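Long-range contacts in exopolysaccharide biosynthesis protein (Pantoea stewartii subsp. stewartii DC283, PDB 6TGF), which modifies the glycan biofilm, probably by hydrolysing exopolysaccharide, as a trimer with a bacteriophage tailspike-like parallel beta-helix fold: residues R590-V595 with S605-G610; G69-G74 with I105-G110; I414-F419 with L430-C435. One frame throughout, in Å; residues are numbered along the deposited sequence.

Overall arrangement
The three contacts are spaced along an elongated, tailspike-like chain and share no residue. Interaction 2 lies in the head-binding region near one end, interaction 3 close to the middle of the parallel beta-helix, and interaction 1 in an antiparallel sheet domain that follows the helix. Interactions 1 and 2 are on opposite sides of the chain's centre, with centres about 119 Å apart. Interaction 3 is about 71 Å from interaction 2 and about 50 Å from interaction 1, centre to centre. Interactions 1 and 2 pair antiparallel strands through backbone bonds, whereas interaction 3 joins side chains across a solenoid interior. Ethanediol lies near Arg590 and tetraethylene glycol near Ile105, both probably from crystallisation.

Interaction 1 (R590-V595 with S605-G610); sequences RAVIHV and SWSAEG
Arg590 and Glu609 run alongside each other in the same direction at one end of an antiparallel hairpin. Arg590 CG rests 3.6 Å from Glu609 CB, and a bend at chi3 (59°) turns NE aside. Arg590 NH1 then forms a salt bridge of 3.0 Å with Glu609 OE1. The oxygen lies in the guanidinium plane, while NH1 stands above the carboxylate plane; the two groups are turned 78° apart. The backbone N-H and C=O of each residue bond to the other.

Ala591 follows on the opposite face, where its small CB lies 4.2 Å from Trp606 CE3. Val592 returns to the arginine side and pairs with Ser607: Val592 N donates to Ser607 O at 2.8 Å, and Ser607 N to Val592 O. Ile593 CG1 approaches the base of the tryptophan side chain, 3.9 Å from Trp606 CB, while the indole leads away. A beta-branched chain and a broad aromatic suit this face, which packs on Val614 and Val617.

His594 pairs with Ser605. Besides two backbone bonds, His594 ND1 makes a weak one of 3.2 Å to Ser605 O, and a water links the same nitrogen to Ser605 OG; NE2 bonds weakly to Glu560 of its own chain.

Ala608 and Glu609 also pair with a strand of the second subunit, so the sheet continues across the interface. Arg590 NH2 bonds to Glu560 of that subunit and to Glu562 of its own chain. Three carboxylates around one guanidinium would be expected to favour its cationic form and couple the hairpin to the neighbouring subunit.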
ATOM      1  N   ARG B 590     -29.054  37.889 -11.572  1.00 43.85           N
ATOM      2  CA  ARG B 590     -28.756  37.287 -10.245  1.00 42.83           C
ATOM      3  C   ARG B 590     -29.410  38.129  -9.145  1.00 42.36           C
ATOM      4  O   ARG B 590     -29.749  39.297  -9.415  1.00 42.30           O
ATOM      5  CB  ARG B 590     -27.244  37.219 -10.003  1.00 42.31           C
ATOM      6  CG  ARG B 590     -26.520  38.539 -10.227  1.00 41.99           C
ATOM      7  CD  ARG B 590     -25.182  38.619  -9.520  1.00 41.62           C
ATOM      8  NE  ARG B 590     -24.262  37.566  -9.929  1.00 41.54           N
ATOM      9  CZ  ARG B 590     -23.550  37.555 -11.054  1.00 41.35           C
ATOM     10  NH1 ARG B 590     -23.644  38.545 -11.927  1.00 41.37           N
ATOM     11  NH2 ARG B 590     -22.745  36.538 -11.305  1.00 41.36           N
ATOM     12  N   ALA B 591     -29.569  37.545  -7.954  1.00 41.74           N
ATOM     13  CA  ALA B 591     -29.931  38.241  -6.696  1.00 41.04           C
ATOM     14  C   ALA B 591     -28.791  38.057  -5.690  1.00 40.31           C
ATOM     15  O   ALA B 591     -28.337  36.912  -5.519  1.00 40.48           O
ATOM     16  CB  ALA B 591     -31.239  37.713  -6.163  1.00 41.18           C
ATOM     17  N   VAL B 592     -28.341  39.148  -5.067  1.00 39.70           N
ATOM     18  CA  VAL B 592     -27.215  39.161  -4.085  1.00 39.38           C
ATOM     19  C   VAL B 592     -27.787  39.488  -2.700  1.00 39.49           C
ATOM     20  O   VAL B 592     -28.200  40.644  -2.492  1.00 39.34           O
ATOM     21  CB  VAL B 592     -26.123  40.161  -4.511  1.00 38.96           C
ATOM     22  CG1 VAL B 592     -24.959  40.189  -3.533  1.00 38.78           C
ATOM     23  CG2 VAL B 592     -25.624  39.876  -5.921  1.00 38.96           C
ATOM     24  N   ILE B 593     -27.807  38.499  -1.799  1.00 39.55           N
ATOM     25  CA  ILE B 593     -28.382  38.603  -0.424  1.00 39.74           C
ATOM     26  C   ILE B 593     -27.237  38.764   0.581  1.00 39.78           C
ATOM     27  O   ILE B 593     -26.395  37.849   0.663  1.00 39.54           O
ATOM     28  CB  ILE B 593     -29.252  37.371  -0.100  1.00 39.85           C
ATOM     29  CG1 ILE B 593     -30.397  37.209  -1.103  1.00 39.96           C
ATOM     30  CG2 ILE B 593     -29.764  37.424   1.334  1.00 40.01           C
ATOM     31  CD1 ILE B 593     -30.998  35.824  -1.130  1.00 40.18           C
ATOM     32  N   HIS B 594     -27.225  39.877   1.321  1.00 40.10           N
ATOM     33  CA  HIS B 594     -26.255  40.169   2.409  1.00 40.47           C
ATOM     34  C   HIS B 594     -26.898  39.840   3.759  1.00 40.86           C
ATOM     35  O   HIS B 594     -28.065  40.224   3.965  1.00 40.79           O
ATOM     36  CB  HIS B 594     -25.781  41.625   2.337  1.00 40.54           C
ATOM     37  CG  HIS B 594     -25.251  42.011   0.998  1.00 40.67           C
ATOM     38  ND1 HIS B 594     -26.012  42.699   0.073  1.00 40.79           N
ATOM     39  CD2 HIS B 594     -24.049  41.802   0.420  1.00 40.69           C
ATOM     40  CE1 HIS B 594     -25.297  42.902  -1.015  1.00 40.75           C
ATOM     41  NE2 HIS B 594     -24.089  42.361  -0.826  1.00 40.76           N
ATOM     42  N   VAL B 595     -26.163  39.135   4.625  1.00 41.19           N
ATOM     43  CA  VAL B 595     -26.562  38.808   6.026  1.00 41.68           C
ATOM     44  C   VAL B 595     -25.332  39.004   6.917  1.00 41.95           C
ATOM     45  O   VAL B 595     -24.291  38.395   6.613  1.00 41.81           O
ATOM     46  CB  VAL B 595     -27.118  37.374   6.140  1.00 41.77           C
ATOM     47  CG1 VAL B 595     -27.495  37.019   7.573  1.00 41.98           C
ATOM     48  CG2 VAL B 595     -28.302  37.148   5.212  1.00 41.75           C
ATOM     49  N   SER B 605     -30.193  42.395   3.790  1.00 47.35           N
ATOM     50  CA  SER B 605     -30.396  43.396   2.710  1.00 46.73           C
ATOM     51  C   SER B 605     -29.935  42.767   1.392  1.00 46.13           C
ATOM     52  O   SER B 605     -28.891  42.083   1.413  1.00 46.14           O
ATOM     53  CB  SER B 605     -29.656  44.678   3.005  1.00 46.77           C
ATOM     54  OG  SER B 605     -29.625  45.524   1.866  1.00 46.65           O
ATOM     55  N   TRP B 606     -30.683  42.960   0.301  1.00 45.39           N
ATOM     56  CA  TRP B 606     -30.434  42.248  -0.982  1.00 44.79           C
ATOM     57  C   TRP B 606     -30.594  43.183  -2.187  1.00 44.37           C
ATOM     58  O   TRP B 606     -31.511  44.026  -2.178  1.00 44.72           O
ATOM     59  CB  TRP B 606     -31.333  41.008  -1.088  1.00 44.94           C
ATOM     60  CG  TRP B 606     -32.780  41.290  -1.355  1.00 45.10           C
ATOM     61  CD1 TRP B 606     -33.725  41.680  -0.452  1.00 45.28           C
ATOM     62  CD2 TRP B 606     -33.458  41.169  -2.618  1.00 45.16           C
ATOM     63  NE1 TRP B 606     -34.941  41.819  -1.066  1.00 45.43           N
ATOM     64  CE2 TRP B 606     -34.809  41.512  -2.395  1.00 45.35           C
ATOM     65  CE3 TRP B 606     -33.058  40.811  -3.911  1.00 45.09           C
ATOM     66  CZ2 TRP B 606     -35.754  41.509  -3.419  1.00 45.49           C
ATOM     67  CZ3 TRP B 606     -33.993  40.809  -4.923  1.00 45.17           C
ATOM     68  CH2 TRP B 606     -35.323  41.153  -4.678  1.00 45.38           C
ATOM     69  N   SER B 607     -29.709  43.016  -3.175  1.00 43.72           N
ATOM     70  CA  SER B 607     -29.708  43.694  -4.497  1.00 43.24           C
ATOM     71  C   SER B 607     -29.926  42.646  -5.594  1.00 42.91           C
ATOM     72  O   SER B 607     -29.971  41.447  -5.258  1.00 42.89           O
ATOM     73  CB  SER B 607     -28.422  44.449  -4.705  1.00 43.19           C
ATOM     74  OG  SER B 607     -27.300  43.628  -4.415  1.00 43.20           O
ATOM     75  N   ALA B 608     -30.049  43.079  -6.854  1.00 42.65           N
ATOM     76  CA  ALA B 608     -30.299  42.203  -8.023  1.00 42.39           C
ATOM     77  C   ALA B 608     -29.544  42.712  -9.257  1.00 42.17           C
ATOM     78  O   ALA B 608     -29.030  43.847  -9.226  1.00 41.88           O
ATOM     79  CB  ALA B 608     -31.781  42.119  -8.288  1.00 42.52           C
ATOM     80  N   GLU B 609     -29.477  41.873 -10.296  1.00 42.16           N
ATOM     81  CA  GLU B 609     -28.929  42.210 -11.636  1.00 42.09           C
ATOM     82  C   GLU B 609     -29.842  41.617 -12.714  1.00 42.40           C
ATOM     83  O   GLU B 609     -30.499  40.593 -12.434  1.00 42.26           O
ATOM     84  CB  GLU B 609     -27.507  41.671 -11.802  1.00 41.83           C
ATOM     85  CG  GLU B 609     -26.445  42.510 -11.115  1.00 41.57           C
ATOM     86  CD  GLU B 609     -25.020  42.041 -11.363  1.00 41.53           C
ATOM     87  OE1 GLU B 609     -24.810  41.260 -12.310  1.00 41.46           O
ATOM     88  OE2 GLU B 609     -24.124  42.455 -10.603  1.00 41.57           O
ATOM     89  N   GLY B 610     -29.871  42.244 -13.895  1.00 42.80           N
ATOM     90  CA  GLY B 610     -30.617  41.782 -15.083  1.00 43.27           C
ATOM     91  C   GLY B 610     -32.026  41.331 -14.737  1.00 43.48           C
ATOM     92  O   GLY B 610     -32.715  42.061 -14.000  1.00 43.27           O
TER
HETATM   93  O   HOH W   1     -28.242  45.027  -0.300  1.00 21.37           O

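Interaction 2 (G69-G74 with I105-G110)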
ATOM      1  N   GLY B  69      39.440 -55.809  14.744  1.00 49.37           N
ATOM      2  CA  GLY B  69      39.993 -55.911  13.382  1.00 48.86           C
ATOM      3  C   GLY B  69      41.426 -55.427  13.281  1.00 47.92           C
ATOM      4  O   GLY B  69      42.132 -55.434  14.309  1.00 47.04           O
ATOM      5  N   LYS B  70      41.834 -55.030  12.071  1.00 47.68           N
ATOM      6  CA  LYS B  70      43.237 -54.698  11.707  1.00 47.43           C
ATOM      7  C   LYS B  70      43.260 -53.437  10.837  1.00 46.58           C
ATOM      8  O   LYS B  70      42.496 -53.388   9.855  1.00 46.58           O
ATOM      9  CB  LYS B  70      43.880 -55.871  10.961  1.00 48.06           C
ATOM     10  CG  LYS B  70      43.719 -57.238  11.617  1.00 48.67           C
ATOM     11  CD  LYS B  70      44.999 -58.040  11.662  1.00 49.02           C
ATOM     12  CE  LYS B  70      44.771 -59.536  11.705  1.00 49.59           C
ATOM     13  NZ  LYS B  70      46.055 -60.272  11.787  1.00 49.73           N
ATOM     14  N   LEU B  71      44.118 -52.471  11.185  1.00 45.68           N
ATOM     15  CA  LEU B  71      44.295 -51.180  10.465  1.00 44.95           C
ATOM     16  C   LEU B  71      45.636 -51.193   9.719  1.00 44.47           C
ATOM     17  O   LEU B  71      46.655 -51.565  10.335  1.00 44.18           O
ATOM     18  CB  LEU B  71      44.225 -50.033  11.480  1.00 44.51           C
ATOM     19  CG  LEU B  71      44.452 -48.625  10.926  1.00 44.34           C
ATOM     20  CD1 LEU B  71      43.365 -48.243   9.930  1.00 44.39           C
ATOM     21  CD2 LEU B  71      44.520 -47.607  12.052  1.00 44.06           C
ATOM     22  N   TRP B  72      45.617 -50.804   8.440  1.00 44.18           N
ATOM     23  CA  TRP B  72      46.808 -50.659   7.558  1.00 43.96           C
ATOM     24  C   TRP B  72      46.951 -49.193   7.137  1.00 43.44           C
ATOM     25  O   TRP B  72      45.935 -48.597   6.739  1.00 43.17           O
ATOM     26  CB  TRP B  72      46.685 -51.563   6.325  1.00 44.43           C
ATOM     27  CG  TRP B  72      46.954 -53.017   6.560  1.00 44.63           C
ATOM     28  CD1 TRP B  72      48.161 -53.651   6.502  1.00 44.89           C
ATOM     29  CD2 TRP B  72      45.981 -54.038   6.844  1.00 44.75           C
ATOM     30  NE1 TRP B  72      48.009 -54.990   6.743  1.00 45.02           N
ATOM     31  CE2 TRP B  72      46.682 -55.258   6.953  1.00 44.97           C
ATOM     32  CE3 TRP B  72      44.593 -54.039   7.023  1.00 44.90           C
ATOM     33  CZ2 TRP B  72      46.041 -56.461   7.242  1.00 45.20           C
ATOM     34  CZ3 TRP B  72      43.959 -55.230   7.302  1.00 45.18           C
ATOM     35  CH2 TRP B  72      44.675 -56.423   7.410  1.00 45.31           C
ATOM     36  N   ILE B  73      48.168 -48.649   7.224  1.00 43.25           N
ATOM     37  CA  ILE B  73      48.555 -47.317   6.668  1.00 43.19           C
ATOM     38  C   ILE B  73      49.626 -47.566   5.601  1.00 43.58           C
ATOM     39  O   ILE B  73      50.757 -47.926   5.978  1.00 43.64           O
ATOM     40  CB  ILE B  73      49.058 -46.363   7.773  1.00 42.86           C
ATOM     41  CG1 ILE B  73      48.199 -46.425   9.041  1.00 42.57           C
ATOM     42  CG2 ILE B  73      49.180 -44.942   7.241  1.00 42.81           C
ATOM     43  CD1 ILE B  73      46.775 -45.955   8.857  1.00 42.53           C
ATOM     44  N   GLY B  74      49.271 -47.402   4.323  1.00 44.23           N
ATOM     45  CA  GLY B  74      50.140 -47.728   3.175  1.00 44.74           C
ATOM     46  C   GLY B  74      50.443 -46.513   2.317  1.00 45.01           C
ATOM     47  O   GLY B  74      49.875 -45.437   2.588  1.00 44.77           O
ATOM     48  N   ILE B 105      47.913 -52.785  12.404  1.00 40.01           N
ATOM     49  CA  ILE B 105      47.590 -52.244  13.758  1.00 39.91           C
ATOM     50  C   ILE B 105      46.291 -52.901  14.237  1.00 39.90           C
ATOM     51  O   ILE B 105      45.257 -52.718  13.567  1.00 39.77           O
ATOM     52  CB  ILE B 105      47.489 -50.705  13.741  1.00 39.78           C
ATOM     53  CG1 ILE B 105      48.744 -50.069  13.137  1.00 39.71           C
ATOM     54  CG2 ILE B 105      47.191 -50.167  15.136  1.00 39.67           C
ATOM     55  CD1 ILE B 105      48.695 -48.564  13.033  1.00 39.74           C
ATOM     56  N   THR B 106      46.357 -53.639  15.348  1.00 39.95           N
ATOM     57  CA  THR B 106      45.209 -54.344  15.977  1.00 40.18           C
ATOM     58  C   THR B 106      44.294 -53.314  16.647  1.00 40.16           C
ATOM     59  O   THR B 106      44.799 -52.536  17.477  1.00 39.96           O
ATOM     60  CB  THR B 106      45.696 -55.395  16.982  1.00 40.35           C
ATOM     61  OG1 THR B 106      46.564 -56.294  16.291  1.00 40.52           O
ATOM     62  CG2 THR B 106      44.570 -56.173  17.624  1.00 40.60           C
ATOM     63  N   LEU B 107      43.004 -53.316  16.294  1.00 40.57           N
ATOM     64  CA  LEU B 107      41.964 -52.435  16.890  1.00 40.83           C
ATOM     65  C   LEU B 107      40.975 -53.285  17.695  1.00 41.31           C
ATOM     66  O   LEU B 107      40.459 -54.274  17.145  1.00 41.48           O
ATOM     67  CB  LEU B 107      41.241 -51.667  15.780  1.00 40.77           C
ATOM     68  CG  LEU B 107      42.114 -50.794  14.877  1.00 40.48           C
ATOM     69  CD1 LEU B 107      41.244 -49.925  13.981  1.00 40.44           C
ATOM     70  CD2 LEU B 107      43.066 -49.922  15.682  1.00 40.32           C
ATOM     71  N   ASN B 108      40.740 -52.898  18.952  1.00 41.68           N
ATOM     72  CA  ASN B 108      39.760 -53.517  19.885  1.00 42.19           C
ATOM     73  C   ASN B 108      39.543 -52.545  21.051  1.00 42.50           C
ATOM     74  O   ASN B 108      40.374 -51.626  21.199  1.00 42.65           O
ATOM     75  CB  ASN B 108      40.212 -54.907  20.346  1.00 42.26           C
ATOM     76  CG  ASN B 108      41.581 -54.917  20.991  1.00 42.00           C
ATOM     77  OD1 ASN B 108      41.881 -54.084  21.842  1.00 41.99           O
ATOM     78  ND2 ASN B 108      42.413 -55.870  20.603  1.00 41.90           N
ATOM     79  N   LYS B 109      38.481 -52.734  21.842  1.00 43.01           N
ATOM     80  CA  LYS B 109      38.092 -51.799  22.935  1.00 43.13           C
ATOM     81  C   LYS B 109      39.314 -51.494  23.810  1.00 42.66           C
ATOM     82  O   LYS B 109      39.571 -50.299  24.060  1.00 42.63           O
ATOM     83  CB  LYS B 109      36.954 -52.365  23.791  1.00 43.83           C
ATOM     84  CG  LYS B 109      36.643 -51.540  25.034  1.00 44.33           C
ATOM     85  CD  LYS B 109      35.260 -51.744  25.600  1.00 45.02           C
ATOM     86  CE  LYS B 109      35.082 -51.060  26.940  1.00 45.44           C
ATOM     87  NZ  LYS B 109      35.540 -51.916  28.059  1.00 45.72           N
ATOM     88  N   GLY B 110      40.029 -52.532  24.256  1.00 42.19           N
ATOM     89  CA  GLY B 110      41.236 -52.415  25.098  1.00 41.84           C
ATOM     90  C   GLY B 110      42.247 -51.452  24.499  1.00 41.18           C
ATOM     91  O   GLY B 110      42.712 -50.554  25.231  1.00 41.14           O
TER
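Leu71 lays its CB against both apolar residues of the partner strand, 3.9 Å from Leu107 CD1 and 4.0 Å from Ile105 CB. Leu107 has CG anti to the carbonyl carbon (chi1 -58°), and its CD1 completes the approach to Leu71. Branched aliphatic chains suit this face of the sheet, since they bring methyl and methylene groups against Leu71.

The backbones hold the strands antiparallel. Leu71 and Ile105 form a hydrogen-bonded pair: Leu71 N donates to Ile105 O at 2.7 Å, and Ile105 N returns a bond of equal length to Leu71 O. Gly69 and Leu107 form the next such pair, in which Gly69 N donates to Leu107 O and Leu107 N to Gly69 O, both at 3.0 Å. Glycine adds no side chain, so Gly69 takes part through its backbone. Between these pairs, Lys70 and Thr106 face the other way; Lys70 CA brings its hydrogen to Ile105 O, 3.4 Å away.

Strand 105-107 is an edge of a four-stranded antiparallel sheet in the head-binding region, and strand 129-134 flanks 69-74 on its other side. Leu71 also packs on Met130 and on Leu51 of a second sheet. Just beyond the pairing, Asn108 is the N-cap of helix 109-117, where its OD1 accepts from Asn111 N.

The chemistry divides by face: Leu71, Ile105 and Leu107 offer hydrocarbon for packing, while the exposed Lys70 and Thr106 give the opposite face polar ends compatible with solvent.

Interaction 3 (I414-F419 with L430-C435)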
ATOM      1  N   ILE B 414      11.247   9.276   0.716  1.00 27.69           N
ATOM      2  CA  ILE B 414      10.994   8.717   2.078  1.00 27.15           C
ATOM      3  C   ILE B 414       9.508   8.349   2.146  1.00 26.64           C
ATOM      4  O   ILE B 414       8.674   9.250   1.943  1.00 26.58           O
ATOM      5  CB  ILE B 414      11.380   9.716   3.191  1.00 27.18           C
ATOM      6  CG1 ILE B 414      12.770  10.331   2.985  1.00 27.30           C
ATOM      7  CG2 ILE B 414      11.236   9.068   4.563  1.00 27.09           C
ATOM      8  CD1 ILE B 414      13.916   9.531   3.558  1.00 27.27           C
ATOM      9  N   GLU B 415       9.189   7.077   2.405  1.00 26.13           N
ATOM     10  CA  GLU B 415       7.790   6.587   2.533  1.00 25.82           C
ATOM     11  C   GLU B 415       7.625   5.884   3.886  1.00 25.36           C
ATOM     12  O   GLU B 415       8.025   4.708   3.996  1.00 25.29           O
ATOM     13  CB  GLU B 415       7.435   5.669   1.361  1.00 25.98           C
ATOM     14  CG  GLU B 415       5.992   5.197   1.383  1.00 26.10           C
ATOM     15  CD  GLU B 415       5.527   4.508   0.112  1.00 26.35           C
ATOM     16  OE1 GLU B 415       4.304   4.420  -0.089  1.00 26.51           O
ATOM     17  OE2 GLU B 415       6.388   4.055  -0.669  1.00 26.63           O
ATOM     18  N   LEU B 416       7.066   6.593   4.871  1.00 24.91           N
ATOM     19  CA  LEU B 416       6.724   6.055   6.216  1.00 24.69           C
ATOM     20  C   LEU B 416       5.237   5.694   6.224  1.00 24.63           C
ATOM     21  O   LEU B 416       4.421   6.583   5.916  1.00 24.61           O
ATOM     22  CB  LEU B 416       7.032   7.107   7.286  1.00 24.61           C
ATOM     23  CG  LEU B 416       8.394   7.790   7.185  1.00 24.61           C
ATOM     24  CD1 LEU B 416       8.487   8.933   8.181  1.00 24.75           C
ATOM     25  CD2 LEU B 416       9.527   6.798   7.401  1.00 24.55           C
ATOM     26  N   SER B 417       4.896   4.447   6.559  1.00 24.66           N
ATOM     27  CA  SER B 417       3.503   3.929   6.510  1.00 24.86           C
ATOM     28  C   SER B 417       3.214   2.993   7.692  1.00 25.13           C
ATOM     29  O   SER B 417       4.138   2.276   8.124  1.00 25.03           O
ATOM     30  CB  SER B 417       3.238   3.248   5.192  1.00 24.78           C
ATOM     31  OG  SER B 417       4.150   2.181   4.980  1.00 24.72           O
ATOM     32  N   ASN B 418       1.969   3.018   8.183  1.00 25.54           N
ATOM     33  CA  ASN B 418       1.417   2.065   9.184  1.00 26.02           C
ATOM     34  C   ASN B 418       2.323   2.041  10.419  1.00 26.35           C
ATOM     35  O   ASN B 418       2.805   0.951  10.775  1.00 26.40           O
ATOM     36  CB  ASN B 418       1.238   0.669   8.580  1.00 26.11           C
ATOM     37  CG  ASN B 418       0.352   0.669   7.352  1.00 26.16           C
ATOM     38  OD1 ASN B 418      -0.744   1.225   7.373  1.00 26.33           O
ATOM     39  ND2 ASN B 418       0.814   0.046   6.281  1.00 26.12           N
ATOM     40  N   PHE B 419       2.543   3.200  11.047  1.00 26.80           N
ATOM     41  CA  PHE B 419       3.438   3.355  12.224  1.00 27.29           C
ATOM     42  C   PHE B 419       2.659   3.925  13.414  1.00 28.12           C
ATOM     43  O   PHE B 419       1.580   4.514  13.221  1.00 28.16           O
ATOM     44  CB  PHE B 419       4.659   4.211  11.877  1.00 27.01           C
ATOM     45  CG  PHE B 419       4.375   5.627  11.439  1.00 26.82           C
ATOM     46  CD1 PHE B 419       4.202   5.933  10.099  1.00 26.67           C
ATOM     47  CD2 PHE B 419       4.316   6.660  12.360  1.00 26.90           C
ATOM     48  CE1 PHE B 419       3.952   7.236   9.695  1.00 26.62           C
ATOM     49  CE2 PHE B 419       4.068   7.963  11.953  1.00 26.83           C
ATOM     50  CZ  PHE B 419       3.888   8.250  10.621  1.00 26.68           C
ATOM     51  N   LEU B 430      10.280  11.913  14.103  1.00 33.20           N
ATOM     52  CA  LEU B 430      10.761  12.092  12.706  1.00 32.56           C
ATOM     53  C   LEU B 430      11.751  13.262  12.671  1.00 32.31           C
ATOM     54  O   LEU B 430      11.311  14.407  12.857  1.00 32.43           O
ATOM     55  CB  LEU B 430       9.569  12.356  11.779  1.00 32.34           C
ATOM     56  CG  LEU B 430       8.394  11.387  11.900  1.00 32.22           C
ATOM     57  CD1 LEU B 430       7.276  11.778  10.946  1.00 32.12           C
ATOM     58  CD2 LEU B 430       8.832   9.953  11.644  1.00 32.11           C
ATOM     59  N   ASN B 431      13.037  12.973  12.466  1.00 32.04           N
ATOM     60  CA  ASN B 431      14.100  13.986  12.222  1.00 32.02           C
ATOM     61  C   ASN B 431      14.451  13.936  10.731  1.00 31.52           C
ATOM     62  O   ASN B 431      15.515  13.384  10.387  1.00 31.51           O
ATOM     63  CB  ASN B 431      15.306  13.759  13.140  1.00 32.36           C
ATOM     64  CG  ASN B 431      16.351  14.851  13.047  1.00 32.73           C
ATOM     65  OD1 ASN B 431      16.217  15.791  12.264  1.00 32.81           O
ATOM     66  ND2 ASN B 431      17.402  14.732  13.840  1.00 33.02           N
ATOM     67  N   LEU B 432      13.575  14.487   9.886  1.00 31.05           N
ATOM     68  CA  LEU B 432      13.611  14.311   8.409  1.00 30.82           C
ATOM     69  C   LEU B 432      13.453  15.655   7.701  1.00 30.94           C
ATOM     70  O   LEU B 432      12.511  15.847   6.935  1.00 30.58           O
ATOM     71  CB  LEU B 432      12.495  13.337   8.017  1.00 30.44           C
ATOM     72  CG  LEU B 432      12.612  11.926   8.593  1.00 30.24           C
ATOM     73  CD1 LEU B 432      11.355  11.121   8.310  1.00 29.99           C
ATOM     74  CD2 LEU B 432      13.834  11.208   8.044  1.00 30.26           C
ATOM     75  N   PRO B 433      14.377  16.621   7.915  1.00 31.40           N
ATOM     76  CA  PRO B 433      14.387  17.861   7.138  1.00 31.65           C
ATOM     77  C   PRO B 433      14.766  17.621   5.668  1.00 31.76           C
ATOM     78  O   PRO B 433      15.487  16.675   5.395  1.00 31.86           O
ATOM     79  CB  PRO B 433      15.450  18.725   7.835  1.00 32.07           C
ATOM     80  CG  PRO B 433      16.359  17.725   8.519  1.00 32.06           C
ATOM     81  CD  PRO B 433      15.453  16.580   8.919  1.00 31.73           C
ATOM     82  N   ARG B 434      14.262  18.472   4.768  1.00 31.80           N
ATOM     83  CA  ARG B 434      14.586  18.474   3.315  1.00 31.86           C
ATOM     84  C   ARG B 434      14.338  17.086   2.712  1.00 31.41           C
ATOM     85  O   ARG B 434      15.242  16.568   2.027  1.00 31.58           O
ATOM     86  CB  ARG B 434      16.043  18.893   3.095  1.00 32.47           C
ATOM     87  CG  ARG B 434      16.382  20.291   3.591  1.00 32.94           C
ATOM     88  CD  ARG B 434      17.767  20.681   3.120  1.00 33.52           C
ATOM     89  NE  ARG B 434      18.196  21.984   3.605  1.00 34.09           N
ATOM     90  CZ  ARG B 434      19.380  22.535   3.350  1.00 34.60           C
ATOM     91  NH1 ARG B 434      20.272  21.896   2.609  1.00 34.70           N
ATOM     92  NH2 ARG B 434      19.668  23.729   3.837  1.00 35.10           N
ATOM     93  N   CYS B 435      13.161  16.506   2.960  1.00 30.84           N
ATOM     94  CA  CYS B 435      12.698  15.237   2.340  1.00 30.40           C
ATOM     95  C   CYS B 435      11.785  15.566   1.154  1.00 30.18           C
ATOM     96  O   CYS B 435      10.680  16.096   1.389  1.00 30.29           O
ATOM     97  CB  CYS B 435      11.971  14.360   3.351  1.00 30.18           C
ATOM     98  SG  CYS B 435      13.085  13.547   4.524  1.00 30.31           S
TER
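Leu416 meets two leucines tip to tip. Its CD1 lies 3.6 Å from Leu430 CD2 and equally 3.6 Å from Leu432 CD1, so one methyl bridges both partners. The first torsion of Leu416 sets CG anti to the carbonyl carbon (chi1 -47°), and an extended chi2 of 172° then carries CD1 inward to both leucines. Nearby, Ile414 CG1 touches Cys435 SG at 3.6 Å, while its other branch, CG2, lies 4.3 Å from Leu432 CD1. No hydrogen bond joins the segments: the contact is made by methyl groups, a methylene and a weakly polar sulfur, all suited to a buried interior.

This is side-chain packing across the inside of a parallel beta-helix. Strand 414-422 stacks in parallel between 380-389 on one side and 438-441 and 443-446 on the other, whereas 430-431 belongs to another sheet, between 396-399 and 450-453. The chain turns a corner at Asn418, which takes a left-handed conformation, phi and psi both positive, one that asparagine tolerates comparatively well.

Residues of adjacent strands surround the leucines: Ile396 touches both Leu416 and Leu430, and Trp459 touches Ile414, Leu432 and Cys435. Phe419, on the far side of the corner, stacks its ring with Trp386, while at the bend Asp384 OD1 accepts from Ser417 OG and Asn418 ND2. Glu415, between the two inward aliphatics, hydrogen-bonds His441 and Asn442 of the third subunit, and Asn418 OD1 accepts from Lys382 of the second subunit.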